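PDB 3U4J: NAD-dependent aldehyde dehydrogenase from Sinorhizobium meliloti, which probably oxidises aldehydes to the corresponding acids with NAD or NADP as electron acceptor, and binds calcium in the crystal. Local coordinates for residues A[115-121]-A[336-342]; A[285-289]-A[319-324]; A[343-349]-A[382-386]. One frame throughout, in Å; residues are numbered along the deposited sequence.

Contact 1: A[115-121]-A[336-342]; sequences KPIAQAR and PLNERTK
Arg121 and Glu339 meet because their chains bend in complementary places: the arginine leaves its helix with CG anti to the backbone N (chi1 -180°) and turns at chi3 (-63°), while the glutamate folds back at chi2 (-72°) to bring its carboxylate over to the helix. In this member of the aldehyde dehydrogenase fold, a helix start is seated against a tight turn: Pro116 is the N-cap of helix 117-138, and Asn338 to Thr341 form a type I beta turn, with an Asx turn in which Asn338 OD1 accepts from Arg340 N. The salt bridge is an end-on, two-pronged grip between nearly coplanar groups. Arg121 NH2 lies 2.7 Å from Glu339 OE2, and Arg121 NH1 lies 2.9 Å from Glu339 OE1, each oxygen using its syn lone pair. Two bonds of this kind fix the rotation of the carboxylate, and Glu103, in a salt bridge with Arg121 NE, gives the guanidinium a second acidic partner. Further back along the helix, Ile117 turns CG2 toward the same carboxylate, 3.6 Å from Glu339 OE2, and so gives the charged pair an apolar flank.

The first turn of a helix has backbone N-H groups with no partner within the helix, and here the loop provides one acceptor directly and another through a water. Ile117 N donates to Pro336 O at 2.8 Å. Ala118 N gives its hydrogen to a water 3.0 Å away, which in turn donates to Asn338 O and Thr341 O, so one water ties the helix to both ends of the turn. Beside this, the Pro116 ring packs on the Thr341 and Lys342 backbone, with Pro116 CB 3.5 Å from Thr341 O. A second water donates to Gln119 OE1 at 2.6 Å and to Lys342 O at 2.7 Å.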
ATOM      1  N   LYS A 115      12.924   0.118 -37.864  1.00 10.73           N
ATOM      2  CA  LYS A 115      12.176  -0.891 -37.135  1.00 11.36           C
ATOM      3  C   LYS A 115      11.202  -1.546 -38.100  1.00 10.28           C
ATOM      4  O   LYS A 115      10.522  -0.848 -38.860  1.00  9.64           O
ATOM      5  CB  LYS A 115      11.382  -0.159 -36.043  1.00 11.73           C
ATOM      6  CG  LYS A 115      10.870  -0.947 -34.878  1.00 15.35           C
ATOM      7  CD  LYS A 115      10.100   0.010 -33.935  1.00 17.22           C
ATOM      8  CE  LYS A 115      11.043   0.857 -33.076  1.00 18.26           C
ATOM      9  NZ  LYS A 115      11.709   0.048 -32.016  1.00 17.16           N
ATOM     10  N   PRO A 116      11.132  -2.890 -38.094  1.00  9.68           N
ATOM     11  CA  PRO A 116      10.138  -3.576 -38.923  1.00  9.84           C
ATOM     12  C   PRO A 116       8.728  -3.025 -38.661  1.00  9.83           C
ATOM     13  O   PRO A 116       8.352  -2.836 -37.505  1.00  9.36           O
ATOM     14  CB  PRO A 116      10.233  -5.021 -38.439  1.00 10.21           C
ATOM     15  CG  PRO A 116      11.629  -5.156 -37.946  1.00 10.16           C
ATOM     16  CD  PRO A 116      11.937  -3.828 -37.302  1.00  9.36           C
ATOM     17  N   ILE A 117       7.968  -2.790 -39.731  1.00 10.23           N
ATOM     18  CA  ILE A 117       6.655  -2.131 -39.634  1.00 10.61           C
ATOM     19  C   ILE A 117       5.628  -2.887 -38.759  1.00 10.47           C
ATOM     20  O   ILE A 117       4.842  -2.278 -38.020  1.00 10.92           O
ATOM     21  CB  ILE A 117       6.062  -1.766 -41.013  1.00 10.22           C
ATOM     22  CG1 ILE A 117       4.794  -0.912 -40.815  1.00 12.37           C
ATOM     23  CG2 ILE A 117       5.786  -3.024 -41.870  1.00  9.98           C
ATOM     24  CD1 ILE A 117       5.083   0.553 -40.570  1.00 15.46           C
ATOM     25  N   ALA A 118       5.674  -4.210 -38.810  1.00 10.84           N
ATOM     26  CA  ALA A 118       4.787  -5.009 -37.974  1.00 10.76           C
ATOM     27  C   ALA A 118       5.159  -4.835 -36.503  1.00 10.43           C
ATOM     28  O   ALA A 118       4.274  -4.751 -35.661  1.00  9.95           O
ATOM     29  CB  ALA A 118       4.825  -6.506 -38.394  1.00 11.13           C
ATOM     30  N   GLN A 119       6.456  -4.787 -36.192  1.00  9.83           N
ATOM     31  CA  GLN A 119       6.891  -4.507 -34.824  1.00 10.02           C
ATOM     32  C   GLN A 119       6.501  -3.075 -34.416  1.00  9.95           C
ATOM     33  O   GLN A 119       5.979  -2.852 -33.317  1.00 10.02           O
ATOM     34  CB  GLN A 119       8.394  -4.700 -34.663  1.00  9.69           C
ATOM     35  CG  GLN A 119       8.949  -4.293 -33.297  1.00 11.41           C
ATOM     36  CD  GLN A 119      10.463  -4.213 -33.303  1.00 12.20           C
ATOM     37  OE1 GLN A 119      11.118  -4.838 -34.144  1.00 13.05           O
ATOM     38  NE2 GLN A 119      11.029  -3.459 -32.371  1.00  9.60           N
ATOM     39  N   ALA A 120       6.773  -2.111 -35.294  1.00  9.68           N
ATOM     40  CA  ALA A 120       6.426  -0.714 -35.009  1.00  9.70           C
ATOM     41  C   ALA A 120       4.938  -0.604 -34.706  1.00  9.75           C
ATOM     42  O   ALA A 120       4.569   0.026 -33.740  1.00 10.67           O
ATOM     43  CB  ALA A 120       6.814   0.200 -36.145  1.00  8.45           C
ATOM     44  N   ARG A 121       4.100  -1.251 -35.507  1.00  9.78           N
ATOM     45  CA  ARG A 121       2.652  -1.170 -35.322  1.00 10.39           C
ATOM     46  C   ARG A 121       2.259  -1.699 -33.939  1.00 10.93           C
ATOM     47  O   ARG A 121       1.469  -1.061 -33.242  1.00 11.78           O
ATOM     48  CB  ARG A 121       1.926  -1.936 -36.438  1.00 10.58           C
ATOM     49  CG  ARG A 121       0.405  -1.925 -36.369  1.00 12.80           C
ATOM     50  CD  ARG A 121      -0.221  -2.829 -37.475  1.00 16.32           C
ATOM     51  NE  ARG A 121       0.111  -2.306 -38.803  1.00 17.86           N
ATOM     52  CZ  ARG A 121       0.966  -2.855 -39.658  1.00 17.71           C
ATOM     53  NH1 ARG A 121       1.576  -4.005 -39.388  1.00 18.74           N
ATOM     54  NH2 ARG A 121       1.183  -2.261 -40.817  1.00 17.71           N
ATOM     55  N   PRO A 336      12.510  -2.721 -43.637  1.00 11.31           N
ATOM     56  CA  PRO A 336      11.571  -2.435 -42.542  1.00 11.24           C
ATOM     57  C   PRO A 336      10.126  -2.222 -42.986  1.00 10.85           C
ATOM     58  O   PRO A 336       9.221  -2.381 -42.174  1.00 10.72           O
ATOM     59  CB  PRO A 336      12.150  -1.185 -41.874  1.00 10.62           C
ATOM     60  CG  PRO A 336      13.629  -1.184 -42.268  1.00 11.53           C
ATOM     61  CD  PRO A 336      13.642  -1.773 -43.660  1.00 11.25           C
ATOM     62  N   LEU A 337       9.897  -1.895 -44.259  1.00 10.79           N
ATOM     63  CA  LEU A 337       8.545  -1.614 -44.749  1.00 10.35           C
ATOM     64  C   LEU A 337       7.804  -2.873 -45.152  1.00 11.09           C
ATOM     65  O   LEU A 337       6.601  -2.819 -45.424  1.00 10.15           O
ATOM     66  CB  LEU A 337       8.576  -0.643 -45.939  1.00 10.70           C
ATOM     67  CG  LEU A 337       9.079   0.764 -45.607  1.00 10.48           C
ATOM     68  CD1 LEU A 337       8.986   1.658 -46.847  1.00  8.00           C
ATOM     69  CD2 LEU A 337       8.244   1.347 -44.450  1.00 11.84           C
ATOM     70  N   ASN A 338       8.519  -4.003 -45.206  1.00 10.23           N
ATOM     71  CA  ASN A 338       7.866  -5.280 -45.530  1.00 11.58           C
ATOM     72  C   ASN A 338       7.218  -5.894 -44.292  1.00 11.12           C
ATOM     73  O   ASN A 338       7.852  -6.001 -43.247  1.00 11.24           O
ATOM     74  CB  ASN A 338       8.876  -6.255 -46.132  1.00 10.52           C
ATOM     75  CG  ASN A 338       8.204  -7.387 -46.871  1.00 13.40           C
ATOM     76  OD1 ASN A 338       7.396  -8.125 -46.294  1.00 10.85           O
ATOM     77  ND2 ASN A 338       8.543  -7.543 -48.158  1.00 12.22           N
ATOM     78  N   GLU A 339       5.962  -6.304 -44.418  1.00 11.89           N
ATOM     79  CA  GLU A 339       5.192  -6.866 -43.293  1.00 13.23           C
ATOM     80  C   GLU A 339       5.768  -8.188 -42.770  1.00 13.65           C
ATOM     81  O   GLU A 339       5.530  -8.542 -41.627  1.00 13.05           O
ATOM     82  CB  GLU A 339       3.722  -7.081 -43.698  1.00 13.77           C
ATOM     83  CG  GLU A 339       2.938  -5.768 -43.943  1.00 15.06           C
ATOM     84  CD  GLU A 339       2.642  -4.998 -42.661  1.00 16.87           C
ATOM     85  OE1 GLU A 339       2.663  -5.598 -41.546  1.00 18.17           O
ATOM     86  OE2 GLU A 339       2.368  -3.788 -42.762  1.00 13.31           O
ATOM     87  N   ARG A 340       6.524  -8.898 -43.611  1.00 13.89           N
ATOM     88  CA  ARG A 340       7.145 -10.178 -43.234  1.00 14.49           C
ATOM     89  C   ARG A 340       8.428 -10.005 -42.424  1.00 14.14           C
ATOM     90  O   ARG A 340       8.868 -10.930 -41.741  1.00 14.33           O
ATOM     91  CB  ARG A 340       7.444 -11.035 -44.489  1.00 14.65           C
ATOM     92  CG  ARG A 340       6.202 -11.418 -45.295  1.00 19.03           C
ATOM     93  CD  ARG A 340       6.488 -12.284 -46.579  1.00 25.79           C
ATOM     94  NE  ARG A 340       7.895 -12.364 -47.016  1.00 30.23           N
ATOM     95  CZ  ARG A 340       8.408 -11.789 -48.108  1.00 32.96           C
ATOM     96  NH1 ARG A 340       7.666 -11.041 -48.931  1.00 36.11           N
ATOM     97  NH2 ARG A 340       9.687 -11.958 -48.383  1.00 33.79           N
ATOM     98  N   THR A 341       9.032  -8.821 -42.486  1.00 13.19           N
ATOM     99  CA  THR A 341      10.322  -8.588 -41.827  1.00 12.25           C
ATOM    100  C   THR A 341      10.211  -8.697 -40.303  1.00 12.10           C
ATOM    101  O   THR A 341       9.295  -8.113 -39.700  1.00 11.06           O
ATOM    102  CB  THR A 341      10.888  -7.203 -42.227  1.00 12.49           C
ATOM    103  OG1 THR A 341      11.042  -7.162 -43.653  1.00 12.61           O
ATOM    104  CG2 THR A 341      12.255  -6.956 -41.567  1.00 11.40           C
ATOM    105  N   LYS A 342      11.145  -9.416 -39.692  1.00 10.73           N
ATOM    106  CA  LYS A 342      11.154  -9.597 -38.237  1.00 11.71           C
ATOM    107  C   LYS A 342      12.296  -8.818 -37.600  1.00 10.73           C
ATOM    108  O   LYS A 342      12.254  -8.503 -36.421  1.00 10.67           O
ATOM    109  CB  LYS A 342      11.276 -11.095 -37.866  1.00 10.82           C
ATOM    110  CG  LYS A 342      10.084 -11.968 -38.287  1.00 13.89           C
ATOM    111  CD  LYS A 342       8.782 -11.656 -37.522  1.00 20.09           C
ATOM    112  CE  LYS A 342       8.791 -12.183 -36.087  1.00 23.15           C
ATOM    113  NZ  LYS A 342       9.281 -13.604 -36.066  1.00 28.63           N
TER
HETATM  114  O   HOH W   1       7.518  -5.904 -40.443  1.00 11.66           O
HETATM  115  O   HOH W   2      12.806  -6.779 -34.427  1.00 16.87           O

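Contact 2: A[285-289]-A[319-324]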
ATOM      1  N   LEU A 285      12.736 -26.976 -24.482  1.00 16.20           N
ATOM      2  CA  LEU A 285      13.777 -26.628 -25.434  1.00 17.07           C
ATOM      3  C   LEU A 285      13.288 -25.803 -26.628  1.00 15.96           C
ATOM      4  O   LEU A 285      13.956 -24.850 -27.021  1.00 15.81           O
ATOM      5  CB  LEU A 285      14.467 -27.884 -25.944  1.00 18.68           C
ATOM      6  CG  LEU A 285      15.922 -27.678 -26.367  1.00 22.40           C
ATOM      7  CD1 LEU A 285      16.780 -27.421 -25.119  1.00 26.99           C
ATOM      8  CD2 LEU A 285      16.420 -28.920 -27.083  1.00 25.67           C
ATOM      9  N   ASP A 286      12.141 -26.157 -27.201  1.00 15.03           N
ATOM     10  CA  ASP A 286      11.629 -25.401 -28.355  1.00 15.78           C
ATOM     11  C   ASP A 286      11.292 -23.971 -27.953  1.00 14.29           C
ATOM     12  O   ASP A 286      11.578 -23.030 -28.698  1.00 13.94           O
ATOM     13  CB  ASP A 286      10.409 -26.089 -29.004  1.00 16.53           C
ATOM     14  CG  ASP A 286      10.776 -27.434 -29.677  1.00 20.91           C
ATOM     15  OD1 ASP A 286       9.937 -28.372 -29.676  1.00 24.47           O
ATOM     16  OD2 ASP A 286      11.918 -27.548 -30.175  1.00 22.75           O
ATOM     17  N   ALA A 287      10.679 -23.818 -26.779  1.00 12.80           N
ATOM     18  CA  ALA A 287      10.331 -22.492 -26.274  1.00 11.96           C
ATOM     19  C   ALA A 287      11.578 -21.661 -25.946  1.00 11.31           C
ATOM     20  O   ALA A 287      11.658 -20.476 -26.291  1.00 10.00           O
ATOM     21  CB  ALA A 287       9.425 -22.614 -25.065  1.00 11.78           C
ATOM     22  N   ALA A 288      12.539 -22.286 -25.267  1.00 11.42           N
ATOM     23  CA  ALA A 288      13.791 -21.643 -24.900  1.00 10.98           C
ATOM     24  C   ALA A 288      14.549 -21.193 -26.150  1.00 11.64           C
ATOM     25  O   ALA A 288      15.051 -20.074 -26.204  1.00 11.51           O
ATOM     26  CB  ALA A 288      14.649 -22.558 -24.021  1.00 10.51           C
ATOM     27  N   ALA A 289      14.615 -22.057 -27.162  1.00 11.65           N
ATOM     28  CA  ALA A 289      15.317 -21.729 -28.415  1.00 11.26           C
ATOM     29  C   ALA A 289      14.719 -20.481 -29.110  1.00 11.29           C
ATOM     30  O   ALA A 289      15.447 -19.603 -29.543  1.00 11.21           O
ATOM     31  CB  ALA A 289      15.292 -22.936 -29.364  1.00 10.61           C
ATOM     32  N   ALA A 319      21.560 -29.470 -28.268  1.00 15.83           N
ATOM     33  CA  ALA A 319      20.173 -29.507 -28.708  1.00 16.04           C
ATOM     34  C   ALA A 319      19.600 -28.089 -28.861  1.00 15.73           C
ATOM     35  O   ALA A 319      18.798 -27.829 -29.771  1.00 15.76           O
ATOM     36  CB  ALA A 319      19.314 -30.350 -27.768  1.00 16.95           C
ATOM     37  N   LEU A 320      20.037 -27.177 -27.991  1.00 14.79           N
ATOM     38  CA  LEU A 320      19.502 -25.813 -27.992  1.00 14.61           C
ATOM     39  C   LEU A 320      20.096 -25.051 -29.174  1.00 14.40           C
ATOM     40  O   LEU A 320      19.363 -24.415 -29.909  1.00 13.38           O
ATOM     41  CB  LEU A 320      19.796 -25.078 -26.675  1.00 13.74           C
ATOM     42  CG  LEU A 320      19.176 -23.680 -26.534  1.00 14.14           C
ATOM     43  CD1 LEU A 320      17.668 -23.791 -26.199  1.00 16.54           C
ATOM     44  CD2 LEU A 320      19.878 -22.930 -25.436  1.00 13.21           C
HETATM   45  N   MSE A 321      21.411 -25.148 -29.348  1.00 15.28           N
HETATM   46  CA  MSE A 321      22.124 -24.515 -30.471  1.00 17.37           C
HETATM   47  C   MSE A 321      21.557 -24.913 -31.834  1.00 17.70           C
HETATM   48  O   MSE A 321      21.333 -24.062 -32.685  1.00 16.54           O
HETATM   49  CB  MSE A 321      23.628 -24.833 -30.400  1.00 18.51           C
HETATM   50  CG  MSE A 321      24.503 -24.002 -31.330  1.00 23.92           C
HETATM   51 SE   MSE A 321      24.247 -22.026 -31.058  1.00 42.20          SE
HETATM   52  CE  MSE A 321      25.270 -21.810 -29.404  1.00 35.34           C
ATOM     53  N   GLU A 322      21.318 -26.211 -32.029  1.00 18.70           N
ATOM     54  CA  GLU A 322      20.711 -26.733 -33.272  1.00 20.25           C
ATOM     55  C   GLU A 322      19.354 -26.058 -33.576  1.00 19.18           C
ATOM     56  O   GLU A 322      19.052 -25.704 -34.718  1.00 18.80           O
ATOM     57  CB  GLU A 322      20.552 -28.256 -33.123  1.00 21.51           C
ATOM     58  CG  GLU A 322      20.347 -29.061 -34.378  1.00 27.94           C
ATOM     59  CD  GLU A 322      20.329 -30.576 -34.064  1.00 36.56           C
ATOM     60  OE1 GLU A 322      21.352 -31.101 -33.544  1.00 38.73           O
ATOM     61  OE2 GLU A 322      19.289 -31.234 -34.323  1.00 39.67           O
ATOM     62  N   ARG A 323      18.531 -25.886 -32.546  1.00 18.57           N
ATOM     63  CA  ARG A 323      17.219 -25.236 -32.707  1.00 18.25           C
ATOM     64  C   ARG A 323      17.368 -23.723 -32.949  1.00 16.73           C
ATOM     65  O   ARG A 323      16.692 -23.152 -33.815  1.00 16.05           O
ATOM     66  CB  ARG A 323      16.332 -25.536 -31.494  1.00 19.42           C
ATOM     67  CG  ARG A 323      15.640 -26.895 -31.630  1.00 24.35           C
ATOM     68  CD  ARG A 323      15.186 -27.535 -30.319  1.00 32.30           C
ATOM     69  NE  ARG A 323      15.274 -28.988 -30.510  1.00 39.44           N
ATOM     70  CZ  ARG A 323      14.765 -29.921 -29.712  1.00 41.53           C
ATOM     71  NH1 ARG A 323      14.088 -29.592 -28.622  1.00 41.75           N
ATOM     72  NH2 ARG A 323      14.931 -31.201 -30.021  1.00 42.47           N
ATOM     73  N   LEU A 324      18.269 -23.100 -32.193  1.00 15.29           N
ATOM     74  CA  LEU A 324      18.541 -21.663 -32.324  1.00 14.85           C
ATOM     75  C   LEU A 324      19.069 -21.311 -33.718  1.00 15.34           C
ATOM     76  O   LEU A 324      18.623 -20.354 -34.332  1.00 14.32           O
ATOM     77  CB  LEU A 324      19.538 -21.216 -31.275  1.00 14.54           C
ATOM     78  CG  LEU A 324      20.028 -19.772 -31.453  1.00 13.90           C
ATOM     79  CD1 LEU A 324      18.866 -18.758 -31.287  1.00 13.87           C
ATOM     80  CD2 LEU A 324      21.136 -19.496 -30.493  1.00 14.52           C
TER
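Leu320 is the bump of this interface, and the hollow that receives it is formed by Leu285, Ala288 and Ala289. Its chi1 of -175° carries CG away from the backbone N, and CD1 then faces the other helix, settling 3.6 Å from Ala289 N. The methyl of Ala288 borders the hollow, its CB 3.9 Å from Leu320 CD1, and Leu285 CD1 closes another side at the same distance from Leu320 CD1. The reverse fit is made by Leu285, whose branched end reaches between Ala319, Leu320 and the chain of Arg323.

Small residues set how near the backbones come. Ala289 CB rests 3.5 Å from Arg323 CB, and Leu324 CD1 approaches Ala289 O, so the alanine touches two successive residues of the opposite helix. The axes still stay 9.1 Å apart, crossing at -56°. At the solvent side Leu285 CD2 lies over one face of the Arg323 guanidinium, though modelled too close to NH1 for the closeness to be trusted. The attraction between Arg323 and Asp286 is one of charge alone, since Asp286 OD2 stands well out of the guanidinium plane, and the position of NH1 is itself doubtful.

Helix 285-297 is the crossover between parallel strands 275-279 and 307-313, a beta-alpha-beta unit, and helix 317-330 follows it; Leu320 reaches Val279, Leu310 and Val312 of those strands, while Leu324 touches Leu408 of strand 407-413.

Contact 3: A[343-349]-A[382-386]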
ATOM      1  N   ILE A 343      13.334  -8.547 -38.387  1.00  9.96           N
ATOM      2  CA  ILE A 343      14.532  -7.869 -37.919  1.00  9.99           C
ATOM      3  C   ILE A 343      14.890  -6.795 -38.954  1.00 10.40           C
ATOM      4  O   ILE A 343      14.978  -7.086 -40.133  1.00  9.91           O
ATOM      5  CB  ILE A 343      15.736  -8.832 -37.765  1.00 10.28           C
ATOM      6  CG1 ILE A 343      15.410 -10.009 -36.842  1.00 10.45           C
ATOM      7  CG2 ILE A 343      17.020  -8.074 -37.268  1.00 11.39           C
ATOM      8  CD1 ILE A 343      16.389 -11.145 -36.973  1.00  9.00           C
ATOM      9  N   GLY A 344      15.071  -5.557 -38.501  1.00 10.49           N
ATOM     10  CA  GLY A 344      15.314  -4.434 -39.411  1.00 11.40           C
ATOM     11  C   GLY A 344      16.750  -3.942 -39.471  1.00 12.41           C
ATOM     12  O   GLY A 344      17.697  -4.739 -39.473  1.00 12.30           O
ATOM     13  N   ALA A 345      16.909  -2.625 -39.541  1.00 12.82           N
ATOM     14  CA  ALA A 345      18.188  -2.028 -39.917  1.00 13.35           C
ATOM     15  C   ALA A 345      18.978  -1.601 -38.693  1.00 13.25           C
ATOM     16  O   ALA A 345      18.395  -1.406 -37.615  1.00 13.15           O
ATOM     17  CB  ALA A 345      17.938  -0.806 -40.862  1.00 13.45           C
HETATM   18  N   MSE A 346      20.294  -1.455 -38.857  1.00 13.04           N
HETATM   19  CA  MSE A 346      21.137  -0.768 -37.880  1.00 13.83           C
HETATM   20  C   MSE A 346      20.807   0.731 -37.948  1.00 13.78           C
HETATM   21  O   MSE A 346      20.548   1.260 -39.040  1.00 13.61           O
HETATM   22  CB  MSE A 346      22.638  -0.938 -38.209  1.00 14.46           C
HETATM   23  CG  MSE A 346      23.221  -2.346 -38.108  1.00 17.77           C
HETATM   24 SE   MSE A 346      23.258  -3.031 -36.242  1.00 32.38          SE
HETATM   25  CE  MSE A 346      21.478  -3.773 -36.273  1.00 21.67           C
ATOM     26  N   ILE A 347      20.855   1.418 -36.808  1.00 12.92           N
ATOM     27  CA  ILE A 347      20.433   2.824 -36.746  1.00 12.34           C
ATOM     28  C   ILE A 347      21.310   3.781 -37.604  1.00 12.75           C
ATOM     29  O   ILE A 347      20.801   4.766 -38.172  1.00 11.83           O
ATOM     30  CB  ILE A 347      20.370   3.327 -35.288  1.00 12.52           C
ATOM     31  CG1 ILE A 347      19.518   4.603 -35.188  1.00 11.38           C
ATOM     32  CG2 ILE A 347      21.786   3.542 -34.702  1.00 11.67           C
ATOM     33  CD1 ILE A 347      18.023   4.374 -35.344  1.00 10.61           C
ATOM     34  N   SER A 348      22.614   3.489 -37.697  1.00 11.82           N
ATOM     35  CA  SER A 348      23.518   4.388 -38.406  1.00 13.16           C
ATOM     36  C   SER A 348      24.742   3.632 -38.917  1.00 13.54           C
ATOM     37  O   SER A 348      24.992   2.491 -38.512  1.00 12.49           O
ATOM     38  CB  SER A 348      23.954   5.566 -37.533  1.00 12.49           C
ATOM     39  OG  SER A 348      24.873   5.136 -36.538  1.00 13.76           O
ATOM     40  N   GLU A 349      25.480   4.256 -39.830  1.00 13.80           N
ATOM     41  CA  GLU A 349      26.715   3.633 -40.320  1.00 15.21           C
ATOM     42  C   GLU A 349      27.730   3.552 -39.168  1.00 15.01           C
ATOM     43  O   GLU A 349      28.405   2.538 -39.017  1.00 15.11           O
ATOM     44  CB  GLU A 349      27.274   4.406 -41.543  1.00 15.90           C
ATOM     45  CG  GLU A 349      28.684   3.967 -41.999  1.00 20.41           C
ATOM     46  CD  GLU A 349      28.710   2.630 -42.750  1.00 26.48           C
ATOM     47  OE1 GLU A 349      27.833   2.394 -43.606  1.00 28.86           O
ATOM     48  OE2 GLU A 349      29.637   1.812 -42.495  1.00 31.09           O
ATOM     49  N   LEU A 382      21.418  -0.132 -44.216  1.00 17.60           N
ATOM     50  CA  LEU A 382      22.262  -0.559 -43.098  1.00 17.48           C
ATOM     51  C   LEU A 382      21.715  -1.835 -42.458  1.00 17.66           C
ATOM     52  O   LEU A 382      20.725  -1.807 -41.705  1.00 17.59           O
ATOM     53  CB  LEU A 382      22.407   0.564 -42.072  1.00 17.48           C
ATOM     54  CG  LEU A 382      22.831   1.941 -42.601  1.00 18.41           C
ATOM     55  CD1 LEU A 382      22.528   3.088 -41.618  1.00 17.93           C
ATOM     56  CD2 LEU A 382      24.302   1.934 -43.001  1.00 20.22           C
ATOM     57  N   TYR A 383      22.334  -2.963 -42.785  1.00 16.97           N
ATOM     58  CA  TYR A 383      21.875  -4.237 -42.249  1.00 16.62           C
ATOM     59  C   TYR A 383      23.046  -5.079 -41.771  1.00 17.16           C
ATOM     60  O   TYR A 383      24.070  -5.188 -42.473  1.00 17.24           O
ATOM     61  CB  TYR A 383      21.094  -5.005 -43.304  1.00 16.19           C
ATOM     62  CG  TYR A 383      19.876  -4.252 -43.812  1.00 16.07           C
ATOM     63  CD1 TYR A 383      18.695  -4.232 -43.075  1.00 13.61           C
ATOM     64  CD2 TYR A 383      19.912  -3.574 -45.039  1.00 14.68           C
ATOM     65  CE1 TYR A 383      17.561  -3.542 -43.551  1.00 15.47           C
ATOM     66  CE2 TYR A 383      18.803  -2.879 -45.520  1.00 15.03           C
ATOM     67  CZ  TYR A 383      17.620  -2.876 -44.764  1.00 16.20           C
ATOM     68  OH  TYR A 383      16.521  -2.208 -45.221  1.00 13.36           O
ATOM     69  N   TYR A 384      22.880  -5.691 -40.598  1.00 15.74           N
ATOM     70  CA  TYR A 384      23.902  -6.567 -40.044  1.00 13.96           C
ATOM     71  C   TYR A 384      23.321  -7.966 -39.887  1.00 13.58           C
ATOM     72  O   TYR A 384      22.198  -8.120 -39.429  1.00 13.22           O
ATOM     73  CB  TYR A 384      24.464  -6.011 -38.723  1.00 13.54           C
ATOM     74  CG  TYR A 384      25.845  -6.569 -38.459  1.00 13.44           C
ATOM     75  CD1 TYR A 384      26.980  -5.911 -38.943  1.00 16.39           C
ATOM     76  CD2 TYR A 384      26.012  -7.794 -37.817  1.00 13.43           C
ATOM     77  CE1 TYR A 384      28.276  -6.456 -38.770  1.00 16.30           C
ATOM     78  CE2 TYR A 384      27.287  -8.337 -37.619  1.00 13.94           C
ATOM     79  CZ  TYR A 384      28.406  -7.661 -38.102  1.00 14.99           C
ATOM     80  OH  TYR A 384      29.647  -8.193 -37.918  1.00 14.38           O
ATOM     81  N   ALA A 385      24.067  -8.989 -40.303  1.00 12.41           N
ATOM     82  CA  ALA A 385      23.542 -10.347 -40.275  1.00 12.28           C
ATOM     83  C   ALA A 385      23.330 -10.858 -38.839  1.00 11.61           C
ATOM     84  O   ALA A 385      24.103 -10.529 -37.958  1.00 12.13           O
ATOM     85  CB  ALA A 385      24.492 -11.279 -41.005  1.00 11.69           C
ATOM     86  N   PRO A 386      22.276 -11.661 -38.607  1.00 12.40           N
ATOM     87  CA  PRO A 386      22.164 -12.342 -37.327  1.00 12.40           C
ATOM     88  C   PRO A 386      23.448 -13.119 -37.029  1.00 12.24           C
ATOM     89  O   PRO A 386      23.933 -13.900 -37.883  1.00 12.37           O
ATOM     90  CB  PRO A 386      21.002 -13.305 -37.551  1.00 12.06           C
ATOM     91  CG  PRO A 386      20.141 -12.599 -38.515  1.00 13.33           C
ATOM     92  CD  PRO A 386      21.097 -11.918 -39.460  1.00 11.73           C
TER
HETATM   93  O   HOH W   3      20.430  -5.620 -39.347  1.00 18.54           O
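The Tyr383 ring presents its edge to Gly344, whose carbonyl oxygen lies near the ring plane, 3.8 Å from Tyr383 CD1. Ala345 comes in obliquely along the same CD1-CE1 side, its CB 3.9 Å from Tyr383 CE1. Other parts of the chain complete the surroundings: the ring meets Phe7 edge-to-face, and Tyr383 OH is hydrogen-bonded to Gly46 O. The second ring, Tyr384, extends from the loop toward helix 349-364, where its hydroxyl pairs with His356 ND1. Only the root of that side chain serves the contact, Tyr384 CB lying 3.9 Å from CG of Met346, a selenomethionine whose chain bends at chi2 and chi3 and so keeps SE beside the same CB.

Between the two tyrosines the backbones come together. Met346 N donates to Leu382 O at 2.9 Å. The methyl of Ala345 crowds the same oxygen, its CB 3.1 Å from Leu382 O. Two residues away in each segment a water takes over the linking role, accepting from Tyr384 N at 2.8 Å and donating to Gly344 O.

Leu382 packs against the start of helix 349-364. Its CD1 presses against the Ser348 backbone, 3.5 Å from Ser348 C, while CD2 lies against Glu349, whose OE1 forms a salt bridge with Arg375. Ser348 is the N-cap here, its OG bonded to His351 N, so the leucine packs directly on a helix start.

One direct bond and one water do not make a paired strand. The arrangement is a loop laid across the beginning of strand 383-390, leading into helix 349-364, in the alpha/beta catalytic domain of the aldehyde dehydrogenase fold, where strand 383-390 runs parallel to strand 407-413.

How the contacts relate
Followed from the N terminus, the chain first enters contact 1 at the start of helix 117-138 and closes it more than 200 residues later, in the loop after strand 333-334. Contact 2 lies wholly within that long loop and closes a short one of its own, joining two consecutive helices that pack on the sheet of strands 275-279 and 307-313; it touches neither of the others. Contact 3 opens at the residue after contact 1 ends and closes after helix 349-364 and two short strands. The two are in series yet touch, Pro336 CD lying 3.3 Å from Tyr383 OH, so residues 336-349 link helix 117-138 to strand 383-390.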